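Proline dehydrogenase (Bradyrhizobium japonicum USDA 110, PDB 3HAZ) is a bifunctional flavoenzyme that probably oxidises proline to glutamate in two steps, by FAD-dependent proline dehydrogenase and NAD-dependent 1-pyrroline-5-carboxylate dehydrogenase activities. Local coordinates at residues P33-E36 with A37-H40; R45-E48 with A49-R53; E351-R354 with A355-G359. All blocks are in the same frame, centred on the assembly; numbering follows the deposited sequence.

All three contacts are local, each running on through one helix, so none closes a loop and none nests with or crosses another. From the N terminus, contact 1 (33-40) forms the opening turns of helix 33-50 and contact 2 (45-53) its last turns and exit, their centres about 19 Å apart. This helix leans on the proline dehydrogenase barrel, against helix 399-409 and, at contact 2, also helices 425-434 and 469-473. Contact 3 (351-359) comes some 300 residues later, at the C-terminal end of barrel helix 348-357, its centre about 40 Å from that of contact 1 and 38 Å from that of contact 2. Contacts 2 and 3 also reach other subunits, the second and the third respectively.

Contact 1 of 3, residues P33-E36 with A37-H40; sequences PPQE and ARIH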
ATOM      1  N   PRO A  33     -34.227  29.092  12.649  1.00 51.78           N
ATOM      2  CA  PRO A  33     -33.469  28.964  13.897  1.00 45.63           C
ATOM      3  C   PRO A  33     -34.343  28.833  15.145  1.00 40.03           C
ATOM      4  O   PRO A  33     -33.995  28.059  16.031  1.00 37.00           O
ATOM      5  CB  PRO A  33     -32.647  30.253  13.932  1.00 51.01           C
ATOM      6  CG  PRO A  33     -32.432  30.581  12.485  1.00 46.42           C
ATOM      7  CD  PRO A  33     -33.717  30.187  11.801  1.00 50.45           C
ATOM      8  N   PRO A  34     -35.455  29.581  15.226  1.00 37.99           N
ATOM      9  CA  PRO A  34     -36.298  29.444  16.419  1.00 42.83           C
ATOM     10  C   PRO A  34     -37.041  28.113  16.447  1.00 45.27           C
ATOM     11  O   PRO A  34     -37.323  27.601  17.530  1.00 34.15           O
ATOM     12  CB  PRO A  34     -37.300  30.597  16.281  1.00 39.97           C
ATOM     13  CG  PRO A  34     -36.651  31.560  15.324  1.00 45.35           C
ATOM     14  CD  PRO A  34     -35.889  30.701  14.374  1.00 37.80           C
ATOM     15  N   GLN A  35     -37.368  27.571  15.277  1.00 47.39           N
ATOM     16  CA  GLN A  35     -38.031  26.275  15.202  1.00 42.55           C
ATOM     17  C   GLN A  35     -37.090  25.189  15.697  1.00 36.06           C
ATOM     18  O   GLN A  35     -37.471  24.341  16.504  1.00 36.14           O
ATOM     19  CB  GLN A  35     -38.460  25.969  13.768  1.00 42.00           C
ATOM     20  CG  GLN A  35     -39.732  26.673  13.326  1.00 46.21           C
ATOM     21  CD  GLN A  35     -40.068  26.388  11.876  1.00 49.10           C
ATOM     22  OE1 GLN A  35     -39.239  26.585  10.985  1.00 50.84           O
ATOM     23  NE2 GLN A  35     -41.286  25.917  11.631  1.00 49.76           N
ATOM     24  N   GLU A  36     -35.857  25.229  15.199  1.00 35.84           N
ATOM     25  CA  GLU A  36     -34.818  24.280  15.583  1.00 39.30           C
ATOM     26  C   GLU A  36     -34.458  24.393  17.062  1.00 40.02           C
ATOM     27  O   GLU A  36     -34.126  23.396  17.709  1.00 33.42           O
ATOM     28  CB  GLU A  36     -33.566  24.489  14.724  1.00 36.33           C
ATOM     29  CG  GLU A  36     -33.742  24.087  13.266  1.00 47.01           C
ATOM     30  CD  GLU A  36     -34.074  22.613  13.102  1.00 54.51           C
ATOM     31  OE1 GLU A  36     -33.718  21.820  13.998  1.00 57.01           O
ATOM     32  OE2 GLU A  36     -34.687  22.246  12.077  1.00 54.94           O
ATOM     33  N   ALA A  37     -34.525  25.614  17.588  1.00 38.99           N
ATOM     34  CA  ALA A  37     -34.217  25.867  18.988  1.00 37.77           C
ATOM     35  C   ALA A  37     -35.241  25.215  19.914  1.00 38.72           C
ATOM     36  O   ALA A  37     -34.875  24.617  20.926  1.00 37.93           O
ATOM     37  CB  ALA A  37     -34.124  27.367  19.254  1.00 36.28           C
ATOM     38  N   ARG A  38     -36.523  25.333  19.573  1.00 35.38           N
ATOM     39  CA  ARG A  38     -37.568  24.670  20.350  1.00 32.35           C
ATOM     40  C   ARG A  38     -37.389  23.153  20.284  1.00 27.89           C
ATOM     41  O   ARG A  38     -37.506  22.453  21.288  1.00 32.88           O
ATOM     42  CB  ARG A  38     -38.966  25.071  19.856  1.00 32.64           C
ATOM     43  CG  ARG A  38     -39.347  26.531  20.186  1.00 39.36           C
ATOM     44  CD  ARG A  38     -40.816  26.827  19.878  1.00 37.40           C
ATOM     45  NE  ARG A  38     -41.074  26.890  18.441  1.00 37.64           N
ATOM     46  CZ  ARG A  38     -40.929  27.988  17.705  1.00 48.98           C
ATOM     47  NH1 ARG A  38     -40.531  29.119  18.273  1.00 50.98           N
ATOM     48  NH2 ARG A  38     -41.183  27.958  16.402  1.00 48.45           N
ATOM     49  N   ILE A  39     -37.097  22.652  19.094  1.00 23.58           N
ATOM     50  CA  ILE A  39     -36.952  21.220  18.900  1.00 28.54           C
ATOM     51  C   ILE A  39     -35.795  20.698  19.736  1.00 33.75           C
ATOM     52  O   ILE A  39     -35.915  19.674  20.418  1.00 25.21           O
ATOM     53  CB  ILE A  39     -36.735  20.887  17.415  1.00 24.59           C
ATOM     54  CG1 ILE A  39     -38.062  20.999  16.660  1.00 26.21           C
ATOM     55  CG2 ILE A  39     -36.159  19.501  17.260  1.00 23.83           C
ATOM     56  CD1 ILE A  39     -37.913  21.008  15.156  1.00 22.10           C
ATOM     57  N   HIS A  40     -34.683  21.426  19.693  1.00 28.07           N
ATOM     58  CA  HIS A  40     -33.477  21.034  20.404  1.00 33.89           C
ATOM     59  C   HIS A  40     -33.741  20.944  21.897  1.00 36.25           C
ATOM     60  O   HIS A  40     -33.313  19.996  22.553  1.00 35.19           O
ATOM     61  CB  HIS A  40     -32.347  22.029  20.132  1.00 40.86           C
ATOM     62  CG  HIS A  40     -31.013  21.574  20.636  1.00 52.33           C
ATOM     63  ND1 HIS A  40     -30.162  20.789  19.884  1.00 59.13           N
ATOM     64  CD2 HIS A  40     -30.384  21.788  21.816  1.00 50.89           C
ATOM     65  CE1 HIS A  40     -29.066  20.543  20.580  1.00 59.81           C
ATOM     66  NE2 HIS A  40     -29.178  21.136  21.756  1.00 56.70           N
TER
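P34 and Q35 meet R38 one turn on in a local, mostly surface contact within the first turns of helix 33-50, which lies against the outside of the proline dehydrogenase barrel. P33 and P34 have no N-H to give, which the first turn of a helix tolerates, and their carbonyls start the i to i+4 pattern: A37 N donates to P33 O at 2.9 Å and R38 N to P34 O at 3.2 Å. I39 and H40 continue it onto the carbonyls of Q35 and E36.

R38 folds back over the chain behind it. Its side chain bends at chi3 (-72°), which lays one face of the guanidinium over the carbonyl of P34, with P34 O 3.6 Å above the plane and near its centre. NH2 then passes the stem of Q35, with CG of Q35 3.6 Å from NH2 of R38. The Q35 amide and the guanidinium are turned 58° apart and have different partners: OE1 of Q35 takes the backbone N of S32, just before the helix, whereas NE of R38 makes a salt bridge with E407.

I39 is the buried member. Its CG1 lies 3.4 Å from O of Q35. E36 bends at chi2 and sends OE1 to a salt bridge with R486.

The helix start is tied to the barrel by I39, which packs on L400, T404 and E407 of helix 399-409; the loop residues L31 and R486 also touch it.

Contact 2 of 3, residues R45-E48 with A49-R53; sequences RLIE and AIRKR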
ATOM      1  N   ARG A  45     -34.649  17.651  26.724  1.00 21.86           N
ATOM      2  CA  ARG A  45     -35.410  17.349  27.929  1.00 28.67           C
ATOM      3  C   ARG A  45     -35.952  15.918  27.920  1.00 31.79           C
ATOM      4  O   ARG A  45     -35.985  15.255  28.956  1.00 26.43           O
ATOM      5  CB  ARG A  45     -36.540  18.361  28.123  1.00 29.26           C
ATOM      6  CG  ARG A  45     -36.041  19.768  28.474  1.00 31.85           C
ATOM      7  CD  ARG A  45     -37.183  20.766  28.579  1.00 29.53           C
ATOM      8  NE  ARG A  45     -38.161  20.404  29.601  1.00 29.59           N
ATOM      9  CZ  ARG A  45     -38.126  20.835  30.861  1.00 36.19           C
ATOM     10  NH1 ARG A  45     -37.148  21.642  31.259  1.00 35.92           N
ATOM     11  NH2 ARG A  45     -39.063  20.459  31.725  1.00 32.50           N
ATOM     12  N   LEU A  46     -36.378  15.447  26.752  1.00 32.74           N
ATOM     13  CA  LEU A  46     -36.883  14.083  26.635  1.00 29.78           C
ATOM     14  C   LEU A  46     -35.761  13.080  26.900  1.00 21.87           C
ATOM     15  O   LEU A  46     -35.940  12.122  27.644  1.00 25.27           O
ATOM     16  CB  LEU A  46     -37.508  13.844  25.258  1.00 28.80           C
ATOM     17  CG  LEU A  46     -38.730  14.696  24.881  1.00 24.93           C
ATOM     18  CD1 LEU A  46     -39.245  14.326  23.497  1.00 23.03           C
ATOM     19  CD2 LEU A  46     -39.845  14.570  25.908  1.00 14.35           C
ATOM     20  N   ILE A  47     -34.601  13.321  26.303  1.00 23.35           N
ATOM     21  CA  ILE A  47     -33.462  12.416  26.448  1.00 29.55           C
ATOM     22  C   ILE A  47     -32.882  12.430  27.871  1.00 30.12           C
ATOM     23  O   ILE A  47     -32.456  11.398  28.385  1.00 33.39           O
ATOM     24  CB  ILE A  47     -32.376  12.739  25.414  1.00 31.08           C
ATOM     25  CG1 ILE A  47     -32.854  12.339  24.017  1.00 31.46           C
ATOM     26  CG2 ILE A  47     -31.067  12.037  25.764  1.00 34.61           C
ATOM     27  CD1 ILE A  47     -32.049  12.985  22.904  1.00 33.40           C
ATOM     28  N   GLU A  48     -32.878  13.600  28.504  1.00 27.18           N
ATOM     29  CA  GLU A  48     -32.483  13.710  29.909  1.00 31.49           C
ATOM     30  C   GLU A  48     -33.355  12.835  30.791  1.00 33.15           C
ATOM     31  O   GLU A  48     -32.854  12.122  31.663  1.00 28.76           O
ATOM     32  CB  GLU A  48     -32.571  15.159  30.394  1.00 30.35           C
ATOM     33  CG  GLU A  48     -31.432  16.035  29.930  1.00 32.73           C
ATOM     34  CD  GLU A  48     -31.484  17.414  30.547  1.00 38.21           C
ATOM     35  OE1 GLU A  48     -32.577  18.016  30.546  1.00 33.63           O
ATOM     36  OE2 GLU A  48     -30.433  17.895  31.030  1.00 39.89           O
ATOM     37  N   ALA A  49     -34.665  12.901  30.570  1.00 24.63           N
ATOM     38  CA  ALA A  49     -35.593  12.050  31.297  1.00 28.43           C
ATOM     39  C   ALA A  49     -35.299  10.581  31.004  1.00 30.48           C
ATOM     40  O   ALA A  49     -35.303   9.747  31.905  1.00 28.92           O
ATOM     41  CB  ALA A  49     -37.039  12.391  30.931  1.00 32.25           C
ATOM     42  N   ILE A  50     -35.045  10.267  29.738  1.00 25.19           N
ATOM     43  CA  ILE A  50     -34.758   8.892  29.357  1.00 20.31           C
ATOM     44  C   ILE A  50     -33.521   8.389  30.092  1.00 29.88           C
ATOM     45  O   ILE A  50     -33.464   7.238  30.517  1.00 27.30           O
ATOM     46  CB  ILE A  50     -34.534   8.755  27.841  1.00 25.75           C
ATOM     47  CG1 ILE A  50     -35.852   8.914  27.082  1.00 27.06           C
ATOM     48  CG2 ILE A  50     -33.912   7.404  27.520  1.00 25.51           C
ATOM     49  CD1 ILE A  50     -35.669   8.974  25.571  1.00 26.74           C
ATOM     50  N   ARG A  51     -32.528   9.260  30.236  1.00 33.95           N
ATOM     51  CA  ARG A  51     -31.278   8.875  30.882  1.00 28.28           C
ATOM     52  C   ARG A  51     -31.281   9.111  32.389  1.00 30.67           C
ATOM     53  O   ARG A  51     -30.244   8.998  33.041  1.00 39.35           O
ATOM     54  CB  ARG A  51     -30.091   9.569  30.214  1.00 24.45           C
ATOM     55  CG  ARG A  51     -29.871   9.089  28.793  1.00 26.87           C
ATOM     56  CD  ARG A  51     -28.613   9.652  28.200  1.00 28.36           C
ATOM     57  NE  ARG A  51     -28.182   8.848  27.060  1.00 29.88           N
ATOM     58  CZ  ARG A  51     -27.134   9.140  26.303  1.00 36.82           C
ATOM     59  NH1 ARG A  51     -26.408  10.221  26.568  1.00 38.20           N
ATOM     60  NH2 ARG A  51     -26.812   8.354  25.282  1.00 36.74           N
ATOM     61  N   LYS A  52     -32.447   9.426  32.944  1.00 30.77           N
ATOM     62  CA  LYS A  52     -32.567   9.535  34.390  1.00 43.04           C
ATOM     63  C   LYS A  52     -32.215   8.186  35.011  1.00 62.64           C
ATOM     64  O   LYS A  52     -31.197   8.060  35.692  1.00 67.37           O
ATOM     65  CB  LYS A  52     -33.973   9.979  34.798  1.00 41.19           C
ATOM     66  CG  LYS A  52     -34.086  10.421  36.256  1.00 45.76           C
ATOM     67  CD  LYS A  52     -35.322  11.286  36.477  1.00 52.28           C
ATOM     68  CE  LYS A  52     -35.280  12.011  37.821  1.00 60.38           C
ATOM     69  NZ  LYS A  52     -35.692  11.145  38.969  1.00 59.22           N
ATOM     70  N   ARG A  53     -33.059   7.187  34.751  1.00 71.08           N
ATOM     71  CA  ARG A  53     -32.849   5.805  35.191  1.00 74.52           C
ATOM     72  C   ARG A  53     -33.111   5.612  36.686  1.00 78.49           C
ATOM     73  O   ARG A  53     -33.715   6.463  37.341  1.00 78.62           O
ATOM     74  CB  ARG A  53     -31.439   5.320  34.838  1.00 72.81           C
ATOM     75  CG  ARG A  53     -30.454   5.411  35.993  1.00 73.31           C
ATOM     76  CD  ARG A  53     -29.026   5.560  35.503  1.00 76.16           C
ATOM     77  NE  ARG A  53     -28.342   4.278  35.361  1.00 82.57           N
ATOM     78  CZ  ARG A  53     -27.764   3.627  36.365  1.00 88.98           C
ATOM     79  NH1 ARG A  53     -27.800   4.132  37.591  1.00 90.68           N
ATOM     80  NH2 ARG A  53     -27.152   2.469  36.148  1.00 89.53           N
TER
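A49, I50 and R51 donate their backbone N-H groups to the carbonyls of R45, L46 and I47, closing the last regular turns of helix 33-50. A49 N lies 3.1 Å from R45 O. I50 N is 2.9 Å from L46 O. R51 N comes to 2.8 Å from I47 O. The pattern then breaks: K52 N lies 3.0 Å from E48 O at a poor angle and bonds instead to A49 O at 3.1 Å, a tighter turn that comes as R51 leaves helical backbone angles.

I50 lays CG1 3.3 Å from the carbonyl oxygen of L46. R51 has CG beside its backbone N (chi1 -67°) and runs extended from there, its CD 4.2 Å from CG2 of I47. Its buried guanidinium is gripped by main-chain carbonyls: NE by A473 O, NH2 by both Q472 O and V478 O, so a charge inside the protein is met by peptide oxygens at the end of helix 469-473 and just beyond.

That short helix begins with F469, an FAD-binding residue of the proline dehydrogenase barrel, and I47 and I50 pack on it. L46 packs against barrel helices 399-409 and 425-434, on A399, V402, L427 and L431. R45 sends NH2 to a salt bridge with D434.

Two acceptors are satisfied across the subunit boundary. OE2 of E48 takes the backbone N of A151 of the second subunit, the first residue of helix 151-168 there, and O of K52 is bonded to OG1 of T156 in the same neighbouring subunit.

Contact 3 of 3, residues E351-R354 with A355-G359; sequences EIKR and AQERG
The backbone of 351-357 is helical, with A355, Q356, E357 and R358 each donating to the carbonyl four residues earlier, the straightest being E357 N to K353 O at 2.9 Å (172°), until G359 turns to positive phi and ends the helix in a Schellman motif.

R354 and R358 run side by side, both extended from CG to NE, their guanidinium planes 28° apart. NH2 of R358 sits 3.5 Å above the plane of the R354 guanidinium, towards its rim, and lies 3.7 Å from NE of R354. What gathers the two positive groups is one carboxylate: R354 NH2 and R358 NH1 both make salt bridges to OD2 of D285, and R358 NH1 has a second in E520.

This is the helix that follows strand 338-343 in the beta/alpha barrel of proline dehydrogenase. It opens with W348, an FAD-binding residue. I352 lies close to both W348 and T367, its side chain about 7 Å from the FAD, and also touches T639 of the third subunit. I352 and Q356 lie side by side, CG2 of I352 3.6 Å from NE2 of Q356.

K353 has CG anti to the backbone N (chi1 -175°) and stays extended, passing E357 with CE 3.3 Å from OE2. NZ of K353 is 4.3 Å from OE2 of E357, beyond a salt bridge, and reaches instead the carbonyl of G640 of the third subunit. Q356 divides its amide: NE2 bonds to OH of Y363, and OE1 accepts the backbone N of T639 of the third subunit, in the turn joining antiparallel strands 633-634 and 641-656 there.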
ATOM      1  N   GLU A 351     -36.833  -6.744   3.932  1.00 13.77           N
ATOM      2  CA  GLU A 351     -36.989  -6.135   2.616  1.00 18.60           C
ATOM      3  C   GLU A 351     -35.679  -6.149   1.831  1.00 14.61           C
ATOM      4  O   GLU A 351     -35.678  -6.363   0.624  1.00 14.83           O
ATOM      5  CB  GLU A 351     -37.527  -4.706   2.728  1.00 20.53           C
ATOM      6  CG  GLU A 351     -38.854  -4.587   3.472  1.00 18.29           C
ATOM      7  CD  GLU A 351     -39.983  -5.379   2.833  1.00 23.90           C
ATOM      8  OE1 GLU A 351     -41.083  -5.418   3.428  1.00 21.35           O
ATOM      9  OE2 GLU A 351     -39.778  -5.961   1.745  1.00 23.76           O
ATOM     10  N   ILE A 352     -34.561  -5.927   2.519  1.00 15.47           N
ATOM     11  CA  ILE A 352     -33.268  -5.933   1.847  1.00 16.16           C
ATOM     12  C   ILE A 352     -32.990  -7.333   1.307  1.00 20.90           C
ATOM     13  O   ILE A 352     -32.651  -7.502   0.140  1.00 19.78           O
ATOM     14  CB  ILE A 352     -32.110  -5.501   2.789  1.00 21.15           C
ATOM     15  CG1 ILE A 352     -32.353  -4.090   3.334  1.00 24.03           C
ATOM     16  CG2 ILE A 352     -30.754  -5.575   2.064  1.00 19.20           C
ATOM     17  CD1 ILE A 352     -32.667  -3.063   2.270  1.00 17.20           C
ATOM     18  N   LYS A 353     -33.143  -8.336   2.165  1.00 18.86           N
ATOM     19  CA  LYS A 353     -32.834  -9.706   1.785  1.00 19.86           C
ATOM     20  C   LYS A 353     -33.710 -10.140   0.620  1.00 23.01           C
ATOM     21  O   LYS A 353     -33.217 -10.684  -0.370  1.00 18.79           O
ATOM     22  CB  LYS A 353     -33.008 -10.660   2.977  1.00 17.31           C
ATOM     23  CG  LYS A 353     -32.589 -12.109   2.686  1.00 20.55           C
ATOM     24  CD  LYS A 353     -32.546 -12.932   3.964  1.00 25.36           C
ATOM     25  CE  LYS A 353     -32.113 -14.370   3.687  1.00 22.01           C
ATOM     26  NZ  LYS A 353     -32.172 -15.203   4.928  1.00 14.73           N
ATOM     27  N   ARG A 354     -35.010  -9.878   0.730  1.00 14.38           N
ATOM     28  CA  ARG A 354     -35.945 -10.305  -0.301  1.00 20.16           C
ATOM     29  C   ARG A 354     -35.620  -9.709  -1.666  1.00 20.09           C
ATOM     30  O   ARG A 354     -35.650 -10.403  -2.681  1.00 30.50           O
ATOM     31  CB  ARG A 354     -37.380  -9.944   0.084  1.00 19.65           C
ATOM     32  CG  ARG A 354     -38.002 -10.874   1.107  1.00 20.05           C
ATOM     33  CD  ARG A 354     -39.373 -10.366   1.496  1.00 22.45           C
ATOM     34  NE  ARG A 354     -40.096 -11.309   2.340  1.00 23.95           N
ATOM     35  CZ  ARG A 354     -41.415 -11.305   2.482  1.00 26.99           C
ATOM     36  NH1 ARG A 354     -42.004 -12.202   3.264  1.00 31.38           N
ATOM     37  NH2 ARG A 354     -42.143 -10.402   1.835  1.00 17.56           N
ATOM     38  N   ALA A 355     -35.344  -8.412  -1.694  1.00 18.04           N
ATOM     39  CA  ALA A 355     -35.102  -7.738  -2.959  1.00 20.50           C
ATOM     40  C   ALA A 355     -33.835  -8.295  -3.618  1.00 16.49           C
ATOM     41  O   ALA A 355     -33.772  -8.432  -4.834  1.00 17.53           O
ATOM     42  CB  ALA A 355     -35.009  -6.227  -2.758  1.00 18.12           C
ATOM     43  N   GLN A 356     -32.840  -8.629  -2.801  1.00 18.11           N
ATOM     44  CA  GLN A 356     -31.623  -9.268  -3.301  1.00 19.18           C
ATOM     45  C   GLN A 356     -31.903 -10.668  -3.836  1.00 21.93           C
ATOM     46  O   GLN A 356     -31.501 -10.996  -4.947  1.00 21.33           O
ATOM     47  CB  GLN A 356     -30.543  -9.306  -2.215  1.00 18.18           C
ATOM     48  CG  GLN A 356     -30.080  -7.910  -1.809  1.00 20.61           C
ATOM     49  CD  GLN A 356     -28.970  -7.923  -0.789  1.00 23.29           C
ATOM     50  OE1 GLN A 356     -28.590  -8.976  -0.282  1.00 28.30           O
ATOM     51  NE2 GLN A 356     -28.437  -6.742  -0.481  1.00 26.01           N
ATOM     52  N   GLU A 357     -32.599 -11.486  -3.050  1.00 13.45           N
ATOM     53  CA  GLU A 357     -32.948 -12.836  -3.477  1.00 21.16           C
ATOM     54  C   GLU A 357     -33.757 -12.807  -4.768  1.00 22.12           C
ATOM     55  O   GLU A 357     -33.566 -13.639  -5.647  1.00 19.99           O
ATOM     56  CB  GLU A 357     -33.768 -13.545  -2.391  1.00 20.18           C
ATOM     57  CG  GLU A 357     -32.989 -13.916  -1.142  1.00 21.57           C
ATOM     58  CD  GLU A 357     -33.892 -14.474  -0.045  1.00 28.90           C
ATOM     59  OE1 GLU A 357     -35.083 -14.092   0.002  1.00 23.74           O
ATOM     60  OE2 GLU A 357     -33.415 -15.291   0.769  1.00 28.76           O
ATOM     61  N   ARG A 358     -34.665 -11.842  -4.866  1.00 21.30           N
ATOM     62  CA  ARG A 358     -35.612 -11.779  -5.976  1.00 18.27           C
ATOM     63  C   ARG A 358     -35.061 -11.020  -7.175  1.00 18.71           C
ATOM     64  O   ARG A 358     -35.752 -10.854  -8.181  1.00 24.14           O
ATOM     65  CB  ARG A 358     -36.925 -11.149  -5.507  1.00 16.56           C
ATOM     66  CG  ARG A 358     -37.714 -12.059  -4.557  1.00 20.45           C
ATOM     67  CD  ARG A 358     -38.779 -11.306  -3.768  1.00 24.83           C
ATOM     68  NE  ARG A 358     -39.305 -12.118  -2.670  1.00 26.34           N
ATOM     69  CZ  ARG A 358     -40.405 -11.827  -1.979  1.00 27.85           C
ATOM     70  NH1 ARG A 358     -41.104 -10.737  -2.267  1.00 19.24           N
ATOM     71  NH2 ARG A 358     -40.806 -12.629  -0.996  1.00 22.07           N
ATOM     72  N   GLY A 359     -33.819 -10.562  -7.061  1.00 19.56           N
ATOM     73  CA  GLY A 359     -33.161  -9.839  -8.140  1.00 21.43           C
ATOM     74  C   GLY A 359     -33.979  -8.668  -8.646  1.00 23.61           C
ATOM     75  O   GLY A 359     -34.160  -8.504  -9.853  1.00 20.94           O
TER